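Local coordinates for protein endoglucanase (Fervidobacterium pennivorans DSM 9078, PDB 6KDD) that probably hydrolyses beta-1,4-glucosidic linkages in cellulose and related glucans, as an endoglucanase of glycosyl hydrolase family 5, at residues 12-17 / 196-200. Numbering follows the deposited sequence.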
# COMPACT_ATOMS: atom_id res chain seq x y z
N SER A 12 -0.20 14.40 -16.30
CA SER A 12 0.35 13.10 -16.70
C SER A 12 0.46 12.17 -15.49
O SER A 12 0.32 10.96 -15.66
CB SER A 12 1.67 13.26 -17.39
OG SER A 12 2.03 12.05 -18.05
N ALA A 13 0.72 12.72 -14.29
CA ALA A 13 0.66 11.94 -13.06
C ALA A 13 -0.73 11.28 -12.94
O ALA A 13 -0.86 10.12 -12.53
CB ALA A 13 1.00 12.78 -11.87
N LEU A 14 -1.76 12.00 -13.41
CA LEU A 14 -3.12 11.51 -13.30
C LEU A 14 -3.30 10.32 -14.23
O LEU A 14 -4.09 9.43 -13.94
CB LEU A 14 -4.11 12.63 -13.64
CG LEU A 14 -4.72 13.40 -12.46
CD1 LEU A 14 -3.67 14.19 -11.69
CD2 LEU A 14 -5.81 14.35 -12.95
N GLU A 15 -2.58 10.33 -15.36
CA GLU A 15 -2.73 9.25 -16.32
C GLU A 15 -2.05 7.99 -15.77
O GLU A 15 -2.56 6.88 -15.98
CB GLU A 15 -2.30 9.71 -17.72
CG GLU A 15 -3.32 10.65 -18.37
CD GLU A 15 -4.54 9.90 -18.89
OE1 GLU A 15 -4.38 9.05 -19.79
OE2 GLU A 15 -5.67 10.14 -18.38
N TYR A 16 -0.95 8.17 -15.02
CA TYR A 16 -0.25 7.09 -14.33
C TYR A 16 -1.12 6.46 -13.22
O TYR A 16 -1.20 5.24 -13.08
CB TYR A 16 1.09 7.56 -13.77
CG TYR A 16 2.17 7.63 -14.82
CD1 TYR A 16 2.81 6.48 -15.27
CD2 TYR A 16 2.48 8.84 -15.43
CE1 TYR A 16 3.76 6.54 -16.28
CE2 TYR A 16 3.44 8.92 -16.43
CZ TYR A 16 4.07 7.76 -16.87
OH TYR A 16 5.01 7.84 -17.85
N ASN A 17 -1.81 7.33 -12.45
CA ASN A 17 -2.67 6.87 -11.38
C ASN A 17 -3.71 5.95 -11.98
O ASN A 17 -4.10 4.94 -11.37
CB ASN A 17 -3.40 8.03 -10.69
CG ASN A 17 -3.93 7.64 -9.33
OD1 ASN A 17 -3.28 6.86 -8.62
ND2 ASN A 17 -5.08 8.19 -8.95
N LYS A 196 6.36 16.44 -10.62
CA LYS A 196 5.16 16.14 -11.38
C LYS A 196 4.97 14.63 -11.52
O LYS A 196 4.13 14.19 -12.30
CB LYS A 196 5.16 16.91 -12.71
CG LYS A 196 5.42 18.40 -12.58
CD LYS A 196 4.45 19.11 -11.63
CE LYS A 196 4.95 20.45 -11.13
NZ LYS A 196 5.40 21.33 -12.23
N ARG A 197 5.76 13.85 -10.79
CA ARG A 197 5.66 12.40 -10.94
C ARG A 197 5.51 11.74 -9.57
O ARG A 197 6.16 10.73 -9.29
CB ARG A 197 6.88 11.85 -11.68
CG ARG A 197 6.86 12.14 -13.17
CD ARG A 197 5.89 11.22 -13.88
NE ARG A 197 6.01 11.44 -15.31
CZ ARG A 197 5.35 12.38 -15.96
NH1 ARG A 197 4.51 13.18 -15.33
NH2 ARG A 197 5.53 12.51 -17.27
N ILE A 198 4.64 12.33 -8.75
CA ILE A 198 4.31 11.76 -7.45
C ILE A 198 2.81 11.51 -7.37
O ILE A 198 1.99 12.16 -8.04
CB ILE A 198 4.85 12.54 -6.23
CG1 ILE A 198 4.33 13.98 -6.19
CG2 ILE A 198 6.37 12.46 -6.09
CD1 ILE A 198 4.58 14.69 -4.87
N ILE A 199 2.47 10.52 -6.53
CA ILE A 199 1.09 10.19 -6.20
C ILE A 199 1.03 10.10 -4.68
O ILE A 199 1.90 9.56 -4.03
CB ILE A 199 0.59 8.91 -6.93
CG1 ILE A 199 0.56 9.11 -8.45
CG2 ILE A 199 -0.78 8.47 -6.43
CD1 ILE A 199 0.36 7.84 -9.26
N VAL A 200 0.00 10.73 -4.11
CA VAL A 200 -0.11 10.73 -2.66
C VAL A 200 -1.01 9.55 -2.28
O VAL A 200 -2.00 9.28 -2.96
CB VAL A 200 -0.69 12.07 -2.17
CG1 VAL A 200 -1.02 12.02 -0.69
CG2 VAL A 200 0.32 13.19 -2.43
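R197 reaches out to S12 and Y16 at the end of a TIM barrel where the strands begin and where helix 13-20 lies against the start of strand 198-204, the sixth of the eight parallel barrel strands. From CB the arginine chain is bent by the turn about CB-CG (chi2 -76°), which carries CD and the guanidinium toward the helix. NE is the first polar atom to arrive, 3.8 Å from Y16 CE2, which lies over one face of the guanidinium, displaced toward its rim. The two planes are 42° apart, so this is an oblique contact and not a flat stack. At the tip, NH1 packs 3.5 Å from S12 CB and also turns back to the carbonyl of the preceding residue, donating to K196 O (3.2 Å) from above the carbonyl plane. NH2, the other end of the guanidinium, lies 3.6 Å from S12 OG, a contact without a hydrogen bond. With an alanine here, K196 O would probably lose its NH1 donor and the Y16 ring the guanidinium that flanks it at CE2. The Y16 hydroxyl is anchored separately, by a hydrogen bond to E135.

Closer to the barrel wall, A13 CB fits against the strand entry, 3.5 Å from K196 O, and I199 meets N17 through its methyl groups. I199 CD1 packs 3.8 Å from N17 CA. N17, with CG anti to the backbone N (chi1 -162°), directs its amide toward the starts of strands 256-261 and 289-292, bonding S289 OG through OD1 and I256 O through ND2; the same OD1 rests 3.7 Å from I199 CG2.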